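PDB 5YWN: protein induced by osmotic stress from Scheffersomyces stipitis, which reduces haloketones with NADPH as a carbonyl reductase of the extended short-chain dehydrogenase/reductase type, and probably has cinnamyl-alcohol dehydrogenase activity. Local coordinates for residues S188-V193 with R239-A244; I76-A81 with A247-D252; V127-P132 with R258-N263; K306-K309 with F313-F316. The protein carries 1 engineered substitution. All coordinates share one frame; numbering follows the deposited sequence.

Contact 1: residues S188-V193 with R239-A244; sequences STVNPV and RDVAKA
Val190 and Pro192, two residues apart on one face of strand 186-192, both rest on Val241 of helix 238-250. CG1 of Val241 is the shared surface: it lies 4.2 Å from CG1 of Val190 and 4.2 Å from CG of Pro192, whose side chain meets that of Val241 at about a right angle. Val190 also covers the next turn of the helix. Its CG1, anti to the backbone N (chi1 177°), faces CB of Ala244 at 4.3 Å, while its other methyl, CG2, comes to 4.2 Å from the Ala244 carbonyl oxygen. Apart from that carbonyl oxygen the interface is methyls and a ring carbon at relaxed distances, buried on both sides.

On the other face of the strand, Thr189 OG1 donates to Asn191 OD1 over 2.8 Å, in the plane of the amide carbonyl, and Asn191 ND2 is hydrogen-bonded to Glu171. The helix is backed in turn: Val241 touches Leu14, a residue that binds NADP(+), and Ile236, whereas Ala244 packs on Leu261 of the neighbouring strand. The short axes of strand and helix run 168° apart and 9.5 Å from each other, the antiparallel helix-on-sheet layering of a Rossmann fold, and here Pro192 carries the strand end into the cofactor pocket.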
loop_
_atom_site.group_PDB
_atom_site.type_symbol
_atom_site.label_atom_id
_atom_site.label_comp_id
_atom_site.label_asym_id
_atom_site.label_seq_id
_atom_site.Cartn_x
_atom_site.Cartn_y
_atom_site.Cartn_z
ATOM N N SER A 188 -8.075 10.628 -6.680
ATOM C CA SER A 188 -7.903 10.600 -5.263
ATOM C C SER A 188 -6.692 9.758 -4.875
ATOM O O SER A 188 -6.283 8.956 -5.624
ATOM C CB SER A 188 -9.179 10.141 -4.594
ATOM O OG SER A 188 -9.491 8.846 -4.907
ATOM N N THR A 189 -6.122 9.996 -3.705
ATOM C CA THR A 189 -4.968 9.241 -3.266
ATOM C C THR A 189 -5.213 8.597 -1.939
ATOM O O THR A 189 -5.968 9.070 -1.167
ATOM C CB THR A 189 -3.633 10.055 -3.193
ATOM O OG1 THR A 189 -3.615 10.910 -2.062
ATOM C CG2 THR A 189 -3.373 10.838 -4.445
ATOM N N VAL A 190 -4.519 7.509 -1.709
ATOM C CA VAL A 190 -4.464 6.862 -0.426
ATOM C C VAL A 190 -3.017 6.844 0.093
ATOM O O VAL A 190 -2.141 6.403 -0.567
ATOM C CB VAL A 190 -5.110 5.487 -0.473
ATOM C CG1 VAL A 190 -4.994 4.784 0.842
ATOM C CG2 VAL A 190 -6.538 5.590 -0.917
ATOM N N ASN A 191 -2.817 7.342 1.285
ATOM C CA ASN A 191 -1.502 7.575 1.850
ATOM C C ASN A 191 -1.296 6.772 3.160
ATOM O O ASN A 191 -1.527 7.221 4.238
ATOM C CB ASN A 191 -1.241 9.073 2.063
ATOM C CG ASN A 191 -1.335 9.876 0.800
ATOM O OD1 ASN A 191 -2.324 9.925 0.187
ATOM N ND2 ASN A 191 -0.265 10.484 0.437
ATOM N N PRO A 192 -0.927 5.522 3.011
ATOM C CA PRO A 192 -0.729 4.652 4.165
ATOM C C PRO A 192 0.622 4.747 4.858
ATOM O O PRO A 192 1.596 5.056 4.278
ATOM C CB PRO A 192 -0.916 3.253 3.602
ATOM C CG PRO A 192 -1.129 3.419 2.204
ATOM C CD PRO A 192 -0.776 4.775 1.787
ATOM N N VAL A 193 0.597 4.373 6.120
ATOM C CA VAL A 193 1.750 4.052 6.928
ATOM C C VAL A 193 2.146 2.576 6.745
ATOM O O VAL A 193 1.748 1.975 5.802
ATOM C CB VAL A 193 1.536 4.420 8.412
ATOM C CG1 VAL A 193 1.219 5.877 8.539
ATOM C CG2 VAL A 193 0.461 3.564 9.026
ATOM N N ARG A 239 -6.490 -4.633 5.354
ATOM C CA ARG A 239 -7.872 -4.670 5.054
ATOM C C ARG A 239 -8.532 -3.287 5.121
ATOM O O ARG A 239 -9.378 -2.988 4.362
ATOM C CB ARG A 239 -8.586 -5.717 5.848
ATOM C CG ARG A 239 -8.066 -7.108 5.613
ATOM C CD ARG A 239 -8.371 -8.028 6.759
ATOM N NE ARG A 239 -7.521 -7.809 7.898
ATOM C CZ ARG A 239 -7.556 -8.523 9.002
ATOM N NH1 ARG A 239 -8.394 -9.520 9.124
ATOM N NH2 ARG A 239 -6.769 -8.245 9.970
ATOM N N ASP A 240 -8.092 -2.490 6.069
ATOM C CA ASP A 240 -8.454 -1.113 6.136
ATOM C C ASP A 240 -7.946 -0.265 4.940
ATOM O O ASP A 240 -8.638 0.535 4.447
ATOM C CB ASP A 240 -8.065 -0.526 7.465
ATOM C CG ASP A 240 -8.819 -1.137 8.616
ATOM O OD1 ASP A 240 -9.976 -1.383 8.479
ATOM O OD2 ASP A 240 -8.242 -1.357 9.638
ATOM N N VAL A 241 -6.722 -0.508 4.494
ATOM C CA VAL A 241 -6.200 0.166 3.340
ATOM C C VAL A 241 -7.018 -0.156 2.096
ATOM O O VAL A 241 -7.365 0.717 1.354
ATOM C CB VAL A 241 -4.722 -0.076 3.091
ATOM C CG1 VAL A 241 -4.291 0.733 1.903
ATOM C CG2 VAL A 241 -3.916 0.344 4.280
ATOM N N ALA A 242 -7.373 -1.408 1.959
ATOM C CA ALA A 242 -8.202 -1.834 0.873
ATOM C C ALA A 242 -9.595 -1.179 0.881
ATOM O O ALA A 242 -10.017 -0.708 -0.086
ATOM C CB ALA A 242 -8.297 -3.337 0.809
ATOM N N LYS A 243 -10.211 -1.113 2.029
ATOM C CA LYS A 243 -11.474 -0.468 2.184
ATOM C C LYS A 243 -11.369 0.988 1.829
ATOM O O LYS A 243 -12.248 1.501 1.258
ATOM C CB LYS A 243 -12.074 -0.671 3.555
ATOM C CG LYS A 243 -12.542 -2.078 3.804
ATOM C CD LYS A 243 -13.349 -2.244 5.070
ATOM C CE LYS A 243 -12.497 -2.300 6.307
ATOM N NZ LYS A 243 -13.254 -2.658 7.495
ATOM N N ALA A 244 -10.251 1.619 2.166
ATOM C CA ALA A 244 -9.980 2.992 1.799
ATOM C C ALA A 244 -9.899 3.208 0.295
ATOM O O ALA A 244 -10.376 4.169 -0.194
ATOM C CB ALA A 244 -8.766 3.545 2.490
#

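Contact 2: residues I76-A81 with A247-D252; sequences IFLHTA and AAFEKD. With NAP (NADP nicotinamide-adenine-dinucleotide phosphate), chain B.
Ile76 and Phe249 hold their CA atoms 7.5 Å apart, where strand 74-79 runs beneath the last turn of helix 238-250. The backbone of that turn still bonds in helical fashion, Lys251 N to Ala247 O, although Lys251 itself has left helical angles.

Phe249 fills the space between strand and helix. Its CG sits between the backbone N and the carbonyl carbon (chi1 80°), a crowded position that drops the ring toward the sheet. Ile76 CG2 lies over one face in a CH-pi contact, 3.8 Å from the centroid of the Phe249 ring and 19° off its normal. The methyl is displaced toward the rim, closest to Phe249 CG at 3.6 Å. Farther along the same residue, Ile76 CD1 approaches Phe249 CD1, also at 3.6 Å. Leu78 CD2 comes in obliquely near Phe249 CD2, at 3.9 Å, its side chain crossing that of Phe249 at about a right angle.

The strand is a central one of the parallel Rossmann sheet, next to strand 4-7, whose Val5 touches Ile76, Leu78 and Phe249 alike. As usual in this fold, the cofactor is met at the carboxyl end of the strand. There the 3'-hydroxyl O3D of the NADP nicotinamide ribose donates to Thr80 O across 2.6 Å. Thr80 OG1 is held by the carbonyl oxygen of Ser8. One residue on, Ala81 CA packs 3.7 Å from O4B of the adenosine ribose.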
loop_
_atom_site.group_PDB
_atom_site.type_symbol
_atom_site.label_atom_id
_atom_site.label_comp_id
_atom_site.label_asym_id
_atom_site.label_seq_id
_atom_site.Cartn_x
_atom_site.Cartn_y
_atom_site.Cartn_z
ATOM N N ILE A 76 -12.859 2.341 -13.692
ATOM C CA ILE A 76 -12.060 2.673 -12.520
ATOM C C ILE A 76 -10.616 2.177 -12.659
ATOM O O ILE A 76 -10.400 1.081 -13.057
ATOM C CB ILE A 76 -12.660 2.072 -11.229
ATOM C CG1 ILE A 76 -14.156 2.299 -11.160
ATOM C CG2 ILE A 76 -11.937 2.553 -9.999
ATOM C CD1 ILE A 76 -14.557 3.689 -10.790
ATOM N N PHE A 77 -9.648 3.011 -12.330
ATOM C CA PHE A 77 -8.255 2.609 -12.345
ATOM C C PHE A 77 -7.614 2.811 -10.988
ATOM O O PHE A 77 -7.550 3.889 -10.518
ATOM C CB PHE A 77 -7.478 3.333 -13.422
ATOM C CG PHE A 77 -6.157 2.712 -13.777
ATOM C CD1 PHE A 77 -5.104 2.743 -12.915
ATOM C CD2 PHE A 77 -5.984 2.087 -14.989
ATOM C CE1 PHE A 77 -3.904 2.176 -13.253
ATOM C CE2 PHE A 77 -4.797 1.496 -15.329
ATOM C CZ PHE A 77 -3.753 1.551 -14.465
ATOM N N LEU A 78 -7.122 1.753 -10.403
ATOM C CA LEU A 78 -6.331 1.841 -9.209
ATOM C C LEU A 78 -4.861 1.550 -9.521
ATOM O O LEU A 78 -4.482 0.438 -9.798
ATOM C CB LEU A 78 -6.888 0.933 -8.170
ATOM C CG LEU A 78 -8.404 0.856 -8.055
ATOM C CD1 LEU A 78 -8.876 -0.176 -7.089
ATOM C CD2 LEU A 78 -8.976 2.183 -7.689
ATOM N N HIS A 79 -4.062 2.591 -9.480
ATOM C CA HIS A 79 -2.647 2.500 -9.703
ATOM C C HIS A 79 -1.878 2.247 -8.405
ATOM O O HIS A 79 -1.642 3.130 -7.634
ATOM C CB HIS A 79 -2.156 3.758 -10.379
ATOM C CG HIS A 79 -0.708 3.727 -10.744
ATOM N ND1 HIS A 79 -0.080 2.600 -11.179
ATOM C CD2 HIS A 79 0.228 4.693 -10.741
ATOM C CE1 HIS A 79 1.175 2.873 -11.436
ATOM N NE2 HIS A 79 1.384 4.137 -11.183
ATOM N N THR A 80 -1.538 1.006 -8.188
ATOM C CA THR A 80 -0.858 0.589 -6.979
ATOM C C THR A 80 0.601 0.131 -7.138
ATOM O O THR A 80 1.334 0.138 -6.218
ATOM C CB THR A 80 -1.635 -0.530 -6.250
ATOM O OG1 THR A 80 -1.401 -1.756 -6.884
ATOM C CG2 THR A 80 -3.113 -0.286 -6.211
ATOM N N ALA A 81 0.965 -0.270 -8.326
ATOM C CA ALA A 81 2.292 -0.717 -8.575
ATOM C C ALA A 81 3.342 0.370 -8.403
ATOM O O ALA A 81 3.225 1.414 -8.912
ATOM C CB ALA A 81 2.394 -1.341 -9.942
ATOM N N ALA A 247 -13.526 3.191 -0.846
ATOM C CA ALA A 247 -14.091 4.466 -0.520
ATOM C C ALA A 247 -13.565 5.516 -1.494
ATOM O O ALA A 247 -14.281 6.346 -1.931
ATOM C CB ALA A 247 -13.699 4.873 0.873
ATOM N N ALA A 248 -12.316 5.412 -1.837
ATOM C CA ALA A 248 -11.635 6.407 -2.618
ATOM C C ALA A 248 -12.231 6.597 -3.996
ATOM O O ALA A 248 -12.116 7.633 -4.529
ATOM C CB ALA A 248 -10.161 6.127 -2.718
ATOM N N PHE A 249 -12.764 5.525 -4.562
ATOM C CA PHE A 249 -13.494 5.606 -5.801
ATOM C C PHE A 249 -15.022 5.623 -5.760
ATOM O O PHE A 249 -15.628 6.080 -6.667
ATOM C CB PHE A 249 -12.941 4.660 -6.851
ATOM C CG PHE A 249 -13.359 3.216 -6.725
ATOM C CD1 PHE A 249 -14.526 2.766 -7.263
ATOM C CD2 PHE A 249 -12.528 2.300 -6.174
ATOM C CE1 PHE A 249 -14.865 1.446 -7.172
ATOM C CE2 PHE A 249 -12.844 0.982 -6.123
ATOM C CZ PHE A 249 -14.008 0.549 -6.617
ATOM N N GLU A 250 -15.606 5.013 -4.747
ATOM C CA GLU A 250 -17.038 4.985 -4.524
ATOM C C GLU A 250 -17.689 6.259 -4.055
ATOM O O GLU A 250 -18.734 6.552 -4.463
ATOM C CB GLU A 250 -17.452 3.809 -3.657
ATOM C CG GLU A 250 -17.297 2.442 -4.270
ATOM C CD GLU A 250 -17.966 1.316 -3.489
ATOM O OE1 GLU A 250 -18.308 0.341 -4.092
ATOM O OE2 GLU A 250 -18.130 1.392 -2.310
ATOM N N LYS A 251 -17.059 6.971 -3.142
ATOM C CA LYS A 251 -17.642 8.137 -2.497
ATOM C C LYS A 251 -17.388 9.464 -3.217
ATOM O O LYS A 251 -16.303 9.773 -3.563
ATOM C CB LYS A 251 -17.165 8.272 -1.052
ATOM C CG LYS A 251 -17.408 7.079 -0.183
ATOM C CD LYS A 251 -16.929 7.312 1.218
ATOM C CE LYS A 251 -17.231 6.171 2.162
ATOM N NZ LYS A 251 -18.647 5.973 2.466
ATOM N N ASP A 252 -18.425 10.255 -3.342
ATOM C CA ASP A 252 -18.340 11.543 -3.962
ATOM C C ASP A 252 -17.386 12.451 -3.177
ATOM O O ASP A 252 -16.680 13.186 -3.742
ATOM C CB ASP A 252 -19.702 12.203 -4.068
ATOM C CG ASP A 252 -20.512 11.762 -5.283
ATOM O OD1 ASP A 252 -20.027 11.087 -6.195
ATOM O OD2 ASP A 252 -21.684 12.115 -5.286
HETATM P PA NAP B . 4.813 -5.072 -2.806
HETATM O O1A NAP B . 4.066 -6.135 -2.037
HETATM O O2A NAP B . 6.241 -5.314 -3.233
HETATM O O5B NAP B . 3.952 -4.698 -4.114
HETATM C C5B NAP B . 4.575 -4.079 -5.237
HETATM C C4B NAP B . 3.989 -4.642 -6.526
HETATM O O4B NAP B . 4.183 -3.715 -7.599
HETATM C C3B NAP B . 4.654 -5.953 -6.917
HETATM O O3B NAP B . 3.699 -7.018 -6.945
HETATM C C2B NAP B . 5.253 -5.733 -8.292
HETATM O O2B NAP B . 4.701 -6.646 -9.236
HETATM C C1B NAP B . 4.925 -4.298 -8.675
HETATM N N9A NAP B . 6.177 -3.533 -8.903
HETATM C C8A NAP B . 7.102 -3.245 -7.968
HETATM N N7A NAP B . 8.124 -2.531 -8.509
HETATM C C5A NAP B . 7.855 -2.353 -9.815
HETATM C C6A NAP B . 8.514 -1.691 -10.964
HETATM N N6A NAP B . 9.703 -1.056 -10.818
HETATM N N1A NAP B . 7.891 -1.742 -12.162
HETATM C C2A NAP B . 6.709 -2.367 -12.329
HETATM N N3A NAP B . 6.061 -2.987 -11.326
HETATM C C4A NAP B . 6.570 -3.016 -10.071
HETATM O O3 NAP B . 4.766 -3.706 -1.952
HETATM P PN NAP B . 3.498 -3.368 -1.021
HETATM O O1N NAP B . 3.971 -3.285 0.410
HETATM O O2N NAP B . 2.376 -4.310 -1.389
HETATM O O5D NAP B . 3.091 -1.887 -1.504
HETATM C C5D NAP B . 1.963 -1.688 -2.355
HETATM C C4D NAP B . 1.832 -0.210 -2.703
HETATM O O4D NAP B . 1.329 0.519 -1.579
HETATM C C3D NAP B . 3.171 0.398 -3.092
HETATM O O3D NAP B . 3.148 0.845 -4.452
HETATM C C2D NAP B . 3.398 1.563 -2.149
HETATM O O2D NAP B . 3.550 2.785 -2.879
HETATM C C1D NAP B . 2.177 1.623 -1.245
HETATM N N1N NAP B . 2.586 1.549 0.161
HETATM C C2N NAP B . 2.663 0.357 0.768
HETATM C C3N NAP B . 3.050 0.264 2.100
HETATM C C7N NAP B . 3.132 -1.074 2.773
HETATM O O7N NAP B . 3.703 -1.170 3.846
HETATM N N7N NAP B . 2.576 -2.128 2.176
HETATM C C4N NAP B . 3.358 1.420 2.802
HETATM C C5N NAP B . 3.272 2.642 2.151
HETATM C C6N NAP B . 2.880 2.679 0.818
HETATM P P2B NAP B . 5.397 -8.075 -9.494
HETATM O O1X NAP B . 5.003 -8.421 -10.910
HETATM O O2X NAP B . 6.869 -7.803 -9.304
HETATM O O3X NAP B . 4.788 -8.971 -8.442
#

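Contact 3: residues V127-P132 with R258-N263; sequences VAMSVP and RLLLSN
Arg258, whose NH1 is gripped by the carbonyl oxygens of Glu144 and Ser146 and whose NE forms a salt bridge with Glu171, carries Met129 on its flat guanidinium group. Arg258 opens strand 258-261, an edge strand of the parallel Rossmann sheet, and Met129 reaches it from the loop that follows strand 119-123. The two side chains approach from opposite directions. Met129 CE sits over the centre of one guanidinium face, 3.8 Å from Arg258 CZ, and CG packs 3.6 Å from NH2. An extended chi2 (176°) carries the sulfur outward to the strand, and the turn at chi3 lays the methyl over the arginine. The carbonyl oxygen of Ala128 lies near the plane of the group, at its edge, but at 4.3 Å from NH2 it is too distant to bond. With an alanine here in place of Met129, that guanidinium face would probably lose its cover and a gap would open beside Leu260. Behind the loop lies the NADP(+)-binding Lys167, its side chain about 4 Å from that of Ala128. On the strand, CG of Leu260 stands anti to the backbone N (chi1 172°), bringing its CD1 to 3.8 Å from Met129 SD.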
loop_
_atom_site.group_PDB
_atom_site.type_symbol
_atom_site.label_atom_id
_atom_site.label_comp_id
_atom_site.label_asym_id
_atom_site.label_seq_id
_atom_site.Cartn_x
_atom_site.Cartn_y
_atom_site.Cartn_z
ATOM N N VAL A 127 5.207 8.571 3.308
ATOM C CA VAL A 127 6.511 9.038 2.918
ATOM C C VAL A 127 6.463 10.208 1.949
ATOM O O VAL A 127 7.397 10.927 1.859
ATOM C CB VAL A 127 7.470 7.941 2.455
ATOM C CG1 VAL A 127 7.499 6.813 3.459
ATOM C CG2 VAL A 127 7.137 7.454 1.070
ATOM N N ALA A 128 5.356 10.348 1.254
ATOM C CA ALA A 128 5.065 11.511 0.445
ATOM C C ALA A 128 4.859 12.792 1.259
ATOM O O ALA A 128 5.001 13.825 0.765
ATOM C CB ALA A 128 3.923 11.273 -0.523
ATOM N N MET A 129 4.487 12.633 2.500
ATOM C CA MET A 129 4.086 13.687 3.362
ATOM C C MET A 129 5.130 14.168 4.348
ATOM O O MET A 129 4.928 15.090 5.047
ATOM C CB MET A 129 2.876 13.232 4.131
ATOM C CG MET A 129 1.783 12.612 3.312
ATOM S SD MET A 129 0.436 11.992 4.286
ATOM C CE MET A 129 -0.917 12.362 3.247
ATOM N N SER A 130 6.238 13.480 4.365
ATOM C CA SER A 130 7.202 13.572 5.402
ATOM C C SER A 130 8.609 13.190 5.012
ATOM O O SER A 130 8.846 12.759 3.951
ATOM C CB SER A 130 6.781 12.681 6.532
ATOM O OG SER A 130 7.223 13.210 7.734
ATOM N N VAL A 131 9.499 13.312 5.982
ATOM C CA VAL A 131 10.862 12.865 5.905
ATOM C C VAL A 131 11.154 11.959 7.069
ATOM O O VAL A 131 10.485 12.000 8.052
ATOM C CB VAL A 131 11.859 14.028 5.922
ATOM C CG1 VAL A 131 11.732 14.833 4.699
ATOM C CG2 VAL A 131 11.640 14.896 7.127
ATOM N N PRO A 132 12.181 11.158 6.983
ATOM C CA PRO A 132 12.288 10.046 7.897
ATOM C C PRO A 132 12.332 10.465 9.348
ATOM O O PRO A 132 11.548 9.986 10.105
ATOM C CB PRO A 132 13.614 9.430 7.501
ATOM C CG PRO A 132 13.709 9.701 6.085
ATOM C CD PRO A 132 13.149 11.042 5.906
ATOM N N ARG A 258 -6.687 13.525 -0.628
ATOM C CA ARG A 258 -5.678 12.667 -0.103
ATOM C C ARG A 258 -6.148 12.069 1.215
ATOM O O ARG A 258 -6.651 12.741 2.079
ATOM C CB ARG A 258 -4.373 13.366 0.130
ATOM C CG ARG A 258 -3.771 14.149 -0.986
ATOM C CD ARG A 258 -2.644 14.969 -0.457
ATOM N NE ARG A 258 -1.377 14.325 -0.452
ATOM C CZ ARG A 258 -0.378 14.678 0.337
ATOM N NH1 ARG A 258 -0.536 15.617 1.208
ATOM N NH2 ARG A 258 0.757 14.086 0.245
ATOM N N LEU A 259 -5.981 10.773 1.323
ATOM C CA LEU A 259 -6.399 10.065 2.488
ATOM C C LEU A 259 -5.241 9.493 3.279
ATOM O O LEU A 259 -4.534 8.681 2.809
ATOM C CB LEU A 259 -7.332 8.967 2.080
ATOM C CG LEU A 259 -8.537 9.382 1.316
ATOM C CD1 LEU A 259 -9.330 8.185 0.878
ATOM C CD2 LEU A 259 -9.306 10.338 2.152
ATOM N N LEU A 260 -5.078 9.974 4.483
ATOM C CA LEU A 260 -4.018 9.532 5.351
ATOM C C LEU A 260 -4.509 8.326 6.133
ATOM O O LEU A 260 -5.389 8.443 6.902
ATOM C CB LEU A 260 -3.645 10.642 6.310
ATOM C CG LEU A 260 -2.679 10.481 7.482
ATOM C CD1 LEU A 260 -1.315 10.002 7.053
ATOM C CD2 LEU A 260 -2.556 11.731 8.321
ATOM N N LEU A 261 -3.914 7.185 5.882
ATOM C CA LEU A 261 -4.334 5.938 6.484
ATOM C C LEU A 261 -3.352 5.486 7.537
ATOM O O LEU A 261 -2.391 4.851 7.257
ATOM C CB LEU A 261 -4.539 4.873 5.417
ATOM C CG LEU A 261 -5.881 4.690 4.726
ATOM C CD1 LEU A 261 -6.830 3.872 5.578
ATOM C CD2 LEU A 261 -6.499 6.032 4.425
ATOM N N SER A 262 -3.627 5.889 8.747
ATOM C CA SER A 262 -2.782 5.682 9.892
ATOM C C SER A 262 -3.577 5.384 11.169
ATOM O O SER A 262 -4.509 6.040 11.456
ATOM C CB SER A 262 -1.947 6.944 10.091
ATOM O OG SER A 262 -1.001 6.736 11.038
ATOM N N ASN A 263 -3.165 4.384 11.912
ATOM C CA ASN A 263 -3.829 4.011 13.101
ATOM C C ASN A 263 -2.997 4.291 14.357
ATOM O O ASN A 263 -2.837 5.399 14.698
ATOM C CB ASN A 263 -4.358 2.588 13.041
ATOM C CG ASN A 263 -5.407 2.291 14.118
ATOM O OD1 ASN A 263 -5.808 3.137 14.839
ATOM N ND2 ASN A 263 -5.803 1.079 14.192
#

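Contact 4: residues K306-K309 with F313-F316; sequences KTKK and FEYF
Lys308 leans from helix 305-311 across the ring of Tyr315, tying the helix to the loop that leads into helix 318-332. These elements follow the Rossmann strands in the chain, consistent with the smaller C-terminal lobe of extended short-chain dehydrogenases/reductases. From CB the chain points past the loop, and bends at chi2, chi3 and chi4 (-51°, -83° and -60°) curl it back. CG only nears the phenol, but CD presses on its oxygen, 3.2 Å from Tyr315 OH. CE then lies over one ring face, offset toward the rim, in a CH-pi contact 3.9 Å from the Tyr315 centroid; it also faces Phe313 O at 3.8 Å. At the tip, NZ makes an off-centre cation-pi contact with the same ring, 4.3 Å from its centroid. Glu314 OE1 is 4.4 Å from NZ, beyond a salt bridge, and a water accepting from NZ and donating to OE1 joins the two charges. If Tyr315 were an alanine, the lysine would lose the ring under its methylenes and ammonium and would probably swing more freely into solvent. A second water donates to both Lys308 O and Phe313 O. The first also accepts from the backbone, 2.9 Å from Tyr315 N.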
loop_
_atom_site.group_PDB
_atom_site.type_symbol
_atom_site.label_atom_id
_atom_site.label_comp_id
_atom_site.label_asym_id
_atom_site.label_seq_id
_atom_site.Cartn_x
_atom_site.Cartn_y
_atom_site.Cartn_z
ATOM N N LYS A 306 -10.295 14.324 8.719
ATOM C CA LYS A 306 -10.969 14.383 7.457
ATOM C C LYS A 306 -11.089 12.990 6.805
ATOM O O LYS A 306 -12.111 12.611 6.363
ATOM C CB LYS A 306 -10.208 15.329 6.529
ATOM C CG LYS A 306 -10.865 15.542 5.189
ATOM C CD LYS A 306 -10.066 16.383 4.237
ATOM C CE LYS A 306 -10.193 17.867 4.509
ATOM N NZ LYS A 306 -9.930 18.687 3.314
ATOM N N THR A 307 -10.002 12.256 6.805
ATOM C CA THR A 307 -9.970 10.952 6.222
ATOM C C THR A 307 -10.971 10.042 6.930
ATOM O O THR A 307 -11.742 9.417 6.294
ATOM C CB THR A 307 -8.542 10.370 6.224
ATOM O OG1 THR A 307 -7.729 11.091 5.326
ATOM C CG2 THR A 307 -8.515 8.939 5.870
ATOM N N LYS A 308 -10.974 10.046 8.239
ATOM C CA LYS A 308 -11.873 9.202 9.020
ATOM C C LYS A 308 -13.337 9.514 8.764
ATOM O O LYS A 308 -14.116 8.630 8.622
ATOM C CB LYS A 308 -11.581 9.295 10.510
ATOM C CG LYS A 308 -10.312 8.664 10.974
ATOM C CD LYS A 308 -10.179 7.265 10.495
ATOM C CE LYS A 308 -10.927 6.293 11.394
ATOM N NZ LYS A 308 -10.369 6.395 12.754
ATOM N N LYS A 309 -13.668 10.788 8.673
ATOM C CA LYS A 309 -14.996 11.232 8.308
ATOM C C LYS A 309 -15.401 10.776 6.908
ATOM O O LYS A 309 -16.460 10.347 6.732
ATOM C CB LYS A 309 -15.089 12.734 8.388
ATOM C CG LYS A 309 -16.426 13.337 8.012
ATOM C CD LYS A 309 -17.457 13.084 9.054
ATOM C CE LYS A 309 -18.504 14.174 9.120
ATOM N NZ LYS A 309 -19.461 13.855 10.168
ATOM N N PHE A 313 -15.623 4.251 8.617
ATOM C CA PHE A 313 -15.515 2.991 9.304
ATOM C C PHE A 313 -14.402 2.985 10.326
ATOM O O PHE A 313 -13.552 3.780 10.285
ATOM C CB PHE A 313 -15.405 1.811 8.348
ATOM C CG PHE A 313 -14.218 1.865 7.454
ATOM C CD1 PHE A 313 -13.015 1.391 7.869
ATOM C CD2 PHE A 313 -14.328 2.376 6.196
ATOM C CE1 PHE A 313 -11.925 1.454 7.060
ATOM C CE2 PHE A 313 -13.250 2.436 5.376
ATOM C CZ PHE A 313 -12.044 1.970 5.799
ATOM N N GLU A 314 -14.468 2.066 11.254
ATOM C CA GLU A 314 -13.483 1.873 12.275
ATOM C C GLU A 314 -12.376 0.905 11.826
ATOM O O GLU A 314 -12.629 -0.017 11.099
ATOM C CB GLU A 314 -14.131 1.372 13.551
ATOM C CG GLU A 314 -14.961 2.387 14.287
ATOM C CD GLU A 314 -14.224 3.633 14.684
ATOM O OE1 GLU A 314 -13.027 3.623 14.961
ATOM O OE2 GLU A 314 -14.886 4.648 14.731
ATOM N N TYR A 315 -11.164 1.174 12.248
ATOM C CA TYR A 315 -10.010 0.384 11.898
ATOM C C TYR A 315 -9.826 -0.878 12.751
ATOM O O TYR A 315 -10.234 -0.924 13.823
ATOM C CB TYR A 315 -8.753 1.251 11.975
ATOM C CG TYR A 315 -8.637 2.431 11.024
ATOM C CD1 TYR A 315 -9.172 2.404 9.747
ATOM C CD2 TYR A 315 -7.951 3.555 11.400
ATOM C CE1 TYR A 315 -9.040 3.474 8.899
ATOM C CE2 TYR A 315 -7.822 4.628 10.574
ATOM C CZ TYR A 315 -8.343 4.596 9.325
ATOM O OH TYR A 315 -8.199 5.669 8.545
ATOM N N PHE A 316 -9.182 -1.880 12.198
ATOM C CA PHE A 316 -8.723 -3.022 12.905
ATOM C C PHE A 316 -7.686 -2.534 13.914
ATOM O O PHE A 316 -6.879 -1.735 13.611
ATOM C CB PHE A 316 -8.069 -4.002 11.946
ATOM C CG PHE A 316 -9.019 -4.865 11.184
ATOM C CD1 PHE A 316 -9.491 -6.011 11.721
ATOM C CD2 PHE A 316 -9.436 -4.516 9.948
ATOM C CE1 PHE A 316 -10.350 -6.828 11.028
ATOM C CE2 PHE A 316 -10.298 -5.310 9.248
ATOM C CZ PHE A 316 -10.750 -6.477 9.783
HETATM O O HOH W 1 -10.753 3.631 13.826
HETATM O O HOH W 2 -14.327 6.951 10.523
#

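How the contacts relate
Contacts 1 and 2 share helix 238-250 and stand on the same Rossmann sheet, their centres 10 Å apart; Ser188 OG probably bonds to Ala248 O (2.9 Å) between them. Contact 3 adds the neighbouring edge strand: Asn191 N approaches Leu259 O to 2.7 Å, and Met129 CE packs on Asn191 ND2. Contact 4 lies near the surface and abuts contacts 1 and 3, through Phe316 N with Asp240 OD2 (2.8 Å) and Thr307 OG1 with Leu260 N (3.0 Å). Relative to NADP, contact 2 touches it directly, Pro192 of contact 1 comes within about 4 Å between side chain and cofactor, and for Tyr315 of contact 4 that distance is about 13 Å.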